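Peptidase M3B, oligoendopeptidase F (Enterococcus faecium, PDB 2QR4) probably hydrolyses internal peptide bonds of short oligopeptides, as a zinc-dependent metallopeptidase of family M3. Local coordinates at residues 153-156 with 157-161; 178-181 with 182-186. All coordinates share one frame; numbering follows the deposited sequence.

Interaction 1: 153-156 with 157-161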
loop_
_atom_site.group_PDB
_atom_site.type_symbol
_atom_site.label_atom_id
_atom_site.label_comp_id
_atom_site.label_asym_id
_atom_site.label_seq_id
_atom_site.Cartn_x
_atom_site.Cartn_y
_atom_site.Cartn_z
ATOM N N PHE A 153 3.889 4.150 4.129
ATOM C CA PHE A 153 4.032 4.504 5.527
ATOM C C PHE A 153 5.176 5.488 5.729
ATOM O O PHE A 153 5.015 6.533 6.350
ATOM C CB PHE A 153 4.294 3.277 6.381
ATOM C CG PHE A 153 4.811 3.619 7.733
ATOM C CD1 PHE A 153 3.937 4.002 8.742
ATOM C CD2 PHE A 153 6.171 3.586 7.998
ATOM C CE1 PHE A 153 4.402 4.344 9.999
ATOM C CE2 PHE A 153 6.653 3.922 9.261
ATOM C CZ PHE A 153 5.761 4.311 10.259
ATOM N N ALA A 154 6.334 5.131 5.198
ATOM C CA ALA A 154 7.557 5.923 5.343
ATOM C C ALA A 154 7.336 7.359 4.871
ATOM O O ALA A 154 7.769 8.313 5.503
ATOM C CB ALA A 154 8.720 5.254 4.539
ATOM N N VAL A 155 6.645 7.495 3.754
ATOM C CA VAL A 155 6.473 8.778 3.101
ATOM C C VAL A 155 5.449 9.636 3.860
ATOM O O VAL A 155 5.680 10.819 4.179
ATOM C CB VAL A 155 6.037 8.558 1.641
ATOM C CG1 VAL A 155 4.581 8.733 1.520
ATOM C CG2 VAL A 155 6.739 9.517 0.728
ATOM N N LEU A 156 4.330 9.025 4.189
ATOM C CA LEU A 156 3.340 9.698 5.001
ATOM C C LEU A 156 3.943 10.109 6.357
ATOM O O LEU A 156 3.772 11.247 6.800
ATOM C CB LEU A 156 2.132 8.780 5.193
ATOM C CG LEU A 156 1.033 9.239 6.145
ATOM C CD1 LEU A 156 0.435 10.592 5.709
ATOM C CD2 LEU A 156 -0.031 8.172 6.188
ATOM N N ASN A 157 4.658 9.191 7.007
ATOM C CA ASN A 157 5.180 9.444 8.354
ATOM C C ASN A 157 6.289 10.487 8.354
ATOM O O ASN A 157 6.336 11.351 9.218
ATOM C CB ASN A 157 5.693 8.152 9.011
ATOM C CG ASN A 157 5.862 8.291 10.528
ATOM O OD1 ASN A 157 6.865 7.863 11.107
ATOM N ND2 ASN A 157 4.878 8.886 11.172
ATOM N N ASN A 158 7.168 10.425 7.364
ATOM C CA ASN A 158 8.337 11.297 7.372
ATOM C C ASN A 158 8.274 12.497 6.468
ATOM O O ASN A 158 9.021 13.439 6.667
ATOM C CB ASN A 158 9.610 10.504 7.072
ATOM C CG ASN A 158 9.815 9.367 8.048
ATOM O OD1 ASN A 158 9.918 9.582 9.259
ATOM N ND2 ASN A 158 9.858 8.148 7.531
ATOM N N ALA A 159 7.407 12.484 5.465
ATOM C CA ALA A 159 7.412 13.605 4.528
ATOM C C ALA A 159 6.141 14.468 4.576
ATOM O O ALA A 159 6.229 15.698 4.527
ATOM C CB ALA A 159 7.672 13.102 3.122
ATOM N N ASP A 160 4.970 13.830 4.677
ATOM C CA ASP A 160 3.685 14.558 4.592
ATOM C C ASP A 160 3.048 15.010 5.925
ATOM O O ASP A 160 2.517 16.113 5.997
ATOM C CB ASP A 160 2.656 13.804 3.730
ATOM C CG ASP A 160 3.085 13.670 2.255
ATOM O OD1 ASP A 160 4.081 14.305 1.830
ATOM O OD2 ASP A 160 2.412 12.916 1.519
ATOM N N LEU A 161 3.080 14.187 6.970
ATOM C CA LEU A 161 2.508 14.625 8.256
ATOM C C LEU A 161 3.138 15.926 8.758
ATOM O O LEU A 161 4.354 16.076 8.730
ATOM C CB LEU A 161 2.689 13.557 9.337
ATOM C CG LEU A 161 1.891 12.261 9.209
ATOM C CD1 LEU A 161 2.021 11.447 10.472
ATOM C CD2 LEU A 161 0.462 12.551 8.941
#

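Interaction 2: 178-181 with 182-186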
loop_
_atom_site.group_PDB
_atom_site.type_symbol
_atom_site.label_atom_id
_atom_site.label_comp_id
_atom_site.label_asym_id
_atom_site.label_seq_id
_atom_site.Cartn_x
_atom_site.Cartn_y
_atom_site.Cartn_z
ATOM N N HIS A 178 9.341 15.230 14.224
ATOM C CA HIS A 178 10.100 14.049 14.639
ATOM C C HIS A 178 11.462 14.402 15.240
ATOM O O HIS A 178 11.904 13.768 16.200
ATOM C CB HIS A 178 10.287 13.086 13.467
ATOM C CG HIS A 178 9.008 12.481 12.978
ATOM N ND1 HIS A 178 8.161 11.769 13.801
ATOM C CD2 HIS A 178 8.434 12.475 11.750
ATOM C CE1 HIS A 178 7.122 11.347 13.101
ATOM N NE2 HIS A 178 7.262 11.766 11.856
ATOM N N GLY A 179 12.120 15.416 14.679
ATOM C CA GLY A 179 13.435 15.831 15.156
ATOM C C GLY A 179 13.446 16.386 16.573
ATOM O O GLY A 179 14.404 16.208 17.314
ATOM N N VAL A 180 12.367 17.053 16.959
ATOM C CA VAL A 180 12.332 17.797 18.212
ATOM C C VAL A 180 11.564 17.057 19.315
ATOM O O VAL A 180 11.749 17.341 20.491
ATOM C CB VAL A 180 11.714 19.191 17.960
ATOM C CG1 VAL A 180 10.771 19.572 19.047
ATOM C CG2 VAL A 180 12.802 20.250 17.767
ATOM N N TYR A 181 10.723 16.092 18.938
ATOM C CA TYR A 181 9.809 15.452 19.891
ATOM C C TYR A 181 10.496 14.804 21.093
ATOM O O TYR A 181 10.156 15.090 22.245
ATOM C CB TYR A 181 8.903 14.436 19.190
ATOM C CG TYR A 181 7.966 13.702 20.120
ATOM C CD1 TYR A 181 6.830 14.324 20.647
ATOM C CD2 TYR A 181 8.219 12.383 20.482
ATOM C CE1 TYR A 181 5.974 13.636 21.516
ATOM C CE2 TYR A 181 7.381 11.698 21.337
ATOM C CZ TYR A 181 6.261 12.319 21.853
ATOM O OH TYR A 181 5.435 11.599 22.701
ATOM N N GLY A 182 11.447 13.921 20.827
ATOM C CA GLY A 182 12.228 13.290 21.895
ATOM C C GLY A 182 12.846 14.246 22.899
ATOM O O GLY A 182 12.868 13.965 24.090
ATOM N N GLN A 183 13.360 15.377 22.431
ATOM C CA GLN A 183 13.914 16.373 23.344
ATOM C C GLN A 183 12.809 16.847 24.252
ATOM O O GLN A 183 12.989 16.953 25.463
ATOM C CB GLN A 183 14.440 17.605 22.605
ATOM C CG GLN A 183 15.649 17.399 21.719
ATOM C CD GLN A 183 16.205 18.734 21.237
ATOM O OE1 GLN A 183 15.442 19.643 20.888
ATOM N NE2 GLN A 183 17.534 18.867 21.237
ATOM N N LEU A 184 11.666 17.159 23.642
ATOM C CA LEU A 184 10.539 17.719 24.370
ATOM C C LEU A 184 9.962 16.731 25.387
ATOM O O LEU A 184 9.530 17.140 26.460
ATOM C CB LEU A 184 9.468 18.229 23.414
ATOM C CG LEU A 184 9.886 19.414 22.538
ATOM C CD1 LEU A 184 8.813 19.695 21.517
ATOM C CD2 LEU A 184 10.137 20.643 23.350
ATOM N N LEU A 185 9.982 15.435 25.071
ATOM C CA LEU A 185 9.514 14.428 26.029
ATOM C C LEU A 185 10.441 14.281 27.238
ATOM O O LEU A 185 10.069 13.659 28.230
ATOM C CB LEU A 185 9.271 13.067 25.355
ATOM C CG LEU A 185 7.805 12.787 25.026
ATOM C CD1 LEU A 185 7.010 12.440 26.266
ATOM C CD2 LEU A 185 7.191 14.002 24.388
ATOM N N GLU A 186 11.633 14.868 27.164
ATOM C CA GLU A 186 12.611 14.735 28.244
ATOM C C GLU A 186 12.662 15.977 29.103
ATOM O O GLU A 186 13.359 16.015 30.109
ATOM C CB GLU A 186 14.004 14.460 27.685
ATOM C CG GLU A 186 14.135 13.115 26.965
ATOM C CD GLU A 186 15.499 12.930 26.300
ATOM O OE1 GLU A 186 16.332 13.864 26.361
ATOM O OE2 GLU A 186 15.731 11.854 25.710
#

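Interaction 1: 153-156 with 157-161
Asn157 packs one helical turn beyond Phe153, and its side chain runs alongside the aromatic ring in the same direction. Its CB sits over one face of the ring, 4.2 Å from the centroid of Phe153 and displaced toward the rim, which makes a CH-pi contact. Further out, Asn157 CG lies 4.0 Å from Phe153 CZ, and OD1 passes the same ring carbon at 3.8 Å. The amide plane is turned 24° from the ring plane, so the amide lies roughly parallel above the ring, toward its CZ end. Both first torsions set CG opposite the backbone nitrogen (164° for Phe153, -163° for Asn157), which sends the two groups off the helix in the same direction. At the tip, ND2 is hydrogen-bonded to Tyr204 OH; Phe153 in turn stacks on Tyr497.

On the exposed side, the carbonyl of Ala154 accepts the backbone N-H of Asn158 and also a weak, bent bond from Asn158 ND2 (2.9 Å), so this side chain folds back on its own helix. Leu156 CD1 touches Leu161 CD2 at 3.8 Å, and both leucines rest on Phe211 of helix 208-228. Asp160 faces the second subunit, where its carboxylate bonds Thr210 and Asn209 of that chain.

The backbone bonds widen along the segment. Asn157 N still reaches Phe153 O, four residues back, but Val155 O takes both Ala159 N at 2.7 Å and Asp160 N at 3.1 Å. Leu161 N then bonds Leu156 O, five residues back, at 3.0 Å. Leu161 is the first residue to leave helical backbone angles, and such a change from four- to five-residue spacing is characteristic of an alpha-helix that ends in a pi-type turn.

Interaction 2: 178-181 with 182-186
Leu185 is modelled unusually tightly against Tyr181, with its CD2 methyl over one face of the ring. The shortest carbon separations are closer than real atoms could sit, so the exact fit is doubtful, although the pairing one turn apart is plain. With CG placed opposite the backbone nitrogen (chi1 178°), the Tyr181 ring leans outward and on toward the Leu185 end of the helix.

Val180 and Leu184 make the next apolar pair, again modelled too close for its detail to be trusted. Beneath the side chains, Leu184 N bonds Val180 O at 3.2 Å, and Leu185 N bonds Tyr181 O at 2.9 Å, as in a regular alpha-helix. A tighter turn follows, in which Glu186 N reaches Gln183 O at 3.0 Å.

The short helix 178-185 comes just after strand 173-175 of the two-stranded hairpin. Tyr181 leans on Phe197 and Leu200 and Leu184 on Val192, all from helix 190-206, while Leu185 meets Tyr282 in a loop.

Overall arrangement
Interactions 1 and 2 lie in series along the chain, their centres about 18 Å apart, on helices 143-160 and 178-185 with the two-stranded hairpin between them. They meet directly where His178 NE2 lies 2.8 Å from Asn157 O, a probable hydrogen bond joining the last turn of helix 143-160 to His178 of the following helix. Both also lean on helix 190-206. Interaction 1 is the more buried, and it mixes aromatic, amide and apolar contacts with polar bonds to the second subunit. Interaction 2 is only partly buried, untouched by the other chain, and almost wholly apolar in its side-chain contacts.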